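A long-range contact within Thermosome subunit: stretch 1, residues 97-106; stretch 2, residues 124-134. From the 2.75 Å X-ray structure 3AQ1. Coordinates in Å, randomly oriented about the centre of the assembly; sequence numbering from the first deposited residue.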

# COMPACT_ATOMS: atom_id res chain seq x y z
N SER A 97 0.74 16.19 -3.75
CA SER A 97 -0.56 16.41 -3.13
C SER A 97 -1.57 15.43 -3.71
O SER A 97 -1.45 15.03 -4.87
N PRO A 98 -2.58 15.05 -2.91
CA PRO A 98 -3.68 14.21 -3.39
C PRO A 98 -4.33 14.88 -4.58
O PRO A 98 -5.20 14.29 -5.21
N ASP A 99 -3.90 16.11 -4.86
CA ASP A 99 -4.47 16.91 -5.93
C ASP A 99 -3.64 16.90 -7.18
O ASP A 99 -4.18 17.05 -8.27
N ASP A 100 -2.32 16.76 -7.02
CA ASP A 100 -1.41 16.77 -8.16
C ASP A 100 -1.62 15.50 -8.98
O ASP A 100 -0.89 14.52 -8.84
N GLU A 101 -2.63 15.52 -9.84
CA GLU A 101 -3.12 14.32 -10.50
C GLU A 101 -2.15 13.76 -11.55
O GLU A 101 -1.90 12.56 -11.59
N ALA A 102 -1.63 14.63 -12.40
CA ALA A 102 -0.70 14.18 -13.43
C ALA A 102 0.49 13.45 -12.80
O ALA A 102 1.02 12.48 -13.37
N ALA A 103 0.90 13.91 -11.62
CA ALA A 103 2.06 13.32 -10.95
C ALA A 103 1.67 12.02 -10.26
O ALA A 103 2.47 11.08 -10.22
N LEU A 104 0.46 11.99 -9.70
CA LEU A 104 -0.07 10.75 -9.13
C LEU A 104 -0.20 9.67 -10.20
O LEU A 104 0.12 8.51 -9.96
N ILE A 105 -0.68 10.06 -11.37
CA ILE A 105 -0.77 9.15 -12.50
C ILE A 105 0.60 8.69 -12.99
O ILE A 105 0.76 7.56 -13.43
N LYS A 106 1.58 9.59 -12.91
CA LYS A 106 2.96 9.25 -13.22
C LYS A 106 3.52 8.28 -12.18
O LYS A 106 4.18 7.30 -12.53
N LEU A 124 -4.92 1.99 -16.57
CA LEU A 124 -4.82 1.43 -15.23
C LEU A 124 -4.31 2.49 -14.23
O LEU A 124 -4.64 2.46 -13.05
N SER A 125 -3.51 3.42 -14.72
CA SER A 125 -3.00 4.50 -13.88
C SER A 125 -4.13 5.43 -13.44
O SER A 125 -4.25 5.80 -12.27
N ALA A 126 -4.96 5.80 -14.41
CA ALA A 126 -6.14 6.60 -14.16
C ALA A 126 -7.04 5.94 -13.13
O ALA A 126 -7.56 6.58 -12.22
N LEU A 127 -7.24 4.64 -13.29
CA LEU A 127 -8.12 3.90 -12.41
C LEU A 127 -7.53 3.88 -11.00
O LEU A 127 -8.25 4.13 -10.04
N THR A 128 -6.23 3.60 -10.89
CA THR A 128 -5.56 3.64 -9.60
C THR A 128 -5.76 4.96 -8.86
O THR A 128 -6.10 4.98 -7.68
N VAL A 129 -5.55 6.06 -9.57
CA VAL A 129 -5.58 7.39 -8.98
C VAL A 129 -6.99 7.78 -8.52
O VAL A 129 -7.19 8.38 -7.46
N LYS A 130 -7.98 7.41 -9.32
CA LYS A 130 -9.37 7.70 -9.02
C LYS A 130 -9.89 6.91 -7.81
O LYS A 130 -10.73 7.39 -7.06
N ALA A 131 -9.38 5.69 -7.64
CA ALA A 131 -9.74 4.84 -6.52
C ALA A 131 -9.08 5.35 -5.25
O ALA A 131 -9.75 5.59 -4.24
N VAL A 132 -7.76 5.54 -5.31
CA VAL A 132 -7.02 6.03 -4.16
C VAL A 132 -7.55 7.38 -3.71
O VAL A 132 -7.89 7.55 -2.55
N ARG A 133 -7.64 8.33 -4.64
CA ARG A 133 -8.16 9.66 -4.32
C ARG A 133 -9.50 9.63 -3.60
O ARG A 133 -9.87 10.62 -2.97
N SER A 134 -10.22 8.52 -3.69
CA SER A 134 -11.58 8.49 -3.20
C SER A 134 -11.69 7.82 -1.83
O SER A 134 -12.77 7.76 -1.25

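Stretch 1 enters its helix through a type I turn, Ser97 to Asp100, and meets the helix of stretch 2 at 117°, with the axes 9.0 Å apart at closest approach. At the turn, Pro98 contributes mainly its backbone: Pro98 O lies over one face of the Arg133 guanidinium and 3.6 Å from Arg133 CG. The CB of Asp99 (chi1 m) points away, yet its carboxylate returns to leave Asp99 OD1 4.5 Å from Arg133 NH2, well out of the guanidinium plane, so that only charge proximity links them. Asp100 sits at the N-cap position, right before the helix, and makes no contact across the interface.

Glu101, extended with chi1 and chi2 both t, sets out sideways and ends in a salt bridge, Glu101 OE2 to Arg133 NH1 at 2.8 Å. Arg133 (m, t, p) reaches it by bringing its end nearer to stretch 1.

Ala102 and Ala103 stay clear of the contact. Leu104 (m, t) points toward stretch 2, its CB 3.8 Å from CG2 of Val129, while its CD1 lies 4.3 Å from Arg133 CD. Val129 (t) also points inward, and the same CG2 meets Ile105 CG1 at 3.7 Å. Ile105 (m, t) projects sideways, placing CD1 4.3 Å from Ala126 CB and CG2 3.9 Å from Ser125 CB. Lys106 turns away.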

# COMPACT_ATOMS: atom_id res chain seq x y z
CB SER A 97 -1.02 17.84 -3.38
OG SER A 97 -2.44 17.93 -3.44
CB PRO A 98 -4.67 14.20 -2.23
CG PRO A 98 -3.87 14.55 -1.03
CD PRO A 98 -2.79 15.48 -1.51
CB ASP A 99 -4.68 18.35 -5.47
CG ASP A 99 -5.93 18.52 -4.64
OD1 ASP A 99 -6.87 17.69 -4.76
OD2 ASP A 99 -5.98 19.50 -3.87
CB ASP A 100 0.04 16.95 -7.71
CG ASP A 100 0.98 17.30 -8.86
OD1 ASP A 100 0.56 17.17 -10.04
OD2 ASP A 100 2.13 17.72 -8.59
CB GLU A 101 -4.48 14.59 -11.12
CG GLU A 101 -5.14 13.38 -11.72
CD GLU A 101 -6.47 13.71 -12.37
OE1 GLU A 101 -6.58 13.52 -13.61
OE2 GLU A 101 -7.41 14.15 -11.65
CB ALA A 102 -0.23 15.35 -14.27
CB ALA A 103 2.65 14.30 -9.95
CB LEU A 104 -1.43 11.00 -8.48
CG LEU A 104 -1.44 11.74 -7.15
CD1 LEU A 104 -2.88 12.13 -6.78
CD2 LEU A 104 -0.80 10.89 -6.08
CB ILE A 105 -1.53 9.78 -13.65
CG1 ILE A 105 -3.02 9.68 -13.38
CG2 ILE A 105 -1.16 9.10 -14.96
CD1 ILE A 105 -3.87 9.78 -14.60
CB LYS A 106 3.83 10.51 -13.27
CG LYS A 106 5.12 10.36 -14.06
CD LYS A 106 6.14 11.40 -13.60
CE LYS A 106 6.78 12.15 -14.75
NZ LYS A 106 7.66 11.28 -15.58
CB LEU A 124 -3.94 0.19 -15.20
CG LEU A 124 -4.14 -0.64 -13.95
CD1 LEU A 124 -5.58 -1.16 -13.87
CD2 LEU A 124 -3.15 -1.78 -13.91
CB SER A 125 -1.93 5.29 -14.62
OG SER A 125 -0.79 4.48 -14.85
CB ALA A 126 -6.89 6.82 -15.45
CB LEU A 127 -8.32 2.48 -12.96
CG LEU A 127 -9.27 1.56 -12.21
CD1 LEU A 127 -10.55 2.32 -11.93
CD2 LEU A 127 -9.53 0.32 -13.03
CB THR A 128 -4.05 3.47 -9.75
OG1 THR A 128 -3.76 2.21 -10.34
CG2 THR A 128 -3.42 3.53 -8.38
CB VAL A 129 -4.94 8.43 -9.94
CG1 VAL A 129 -5.21 9.86 -9.48
CG2 VAL A 129 -3.44 8.20 -10.04
CB LYS A 130 -10.21 7.41 -10.26
CG LYS A 130 -11.69 7.58 -10.10
CD LYS A 130 -12.36 7.45 -11.45
CE LYS A 130 -13.88 7.52 -11.34
NZ LYS A 130 -14.51 7.24 -12.67
CB ALA A 131 -9.30 3.40 -6.79
CB VAL A 132 -5.52 6.14 -4.46
CG1 VAL A 132 -4.85 7.07 -3.47
CG2 VAL A 132 -4.89 4.77 -4.38
CB ARG A 133 -8.29 10.53 -5.58
CG ARG A 133 -7.02 11.24 -5.95
CD ARG A 133 -7.16 11.98 -7.25
NE ARG A 133 -8.12 13.07 -7.15
CZ ARG A 133 -8.08 14.15 -7.92
NH1 ARG A 133 -7.12 14.27 -8.84
NH2 ARG A 133 -8.98 15.11 -7.78
CB SER A 134 -12.51 7.85 -4.23
OG SER A 134 -12.90 6.54 -3.88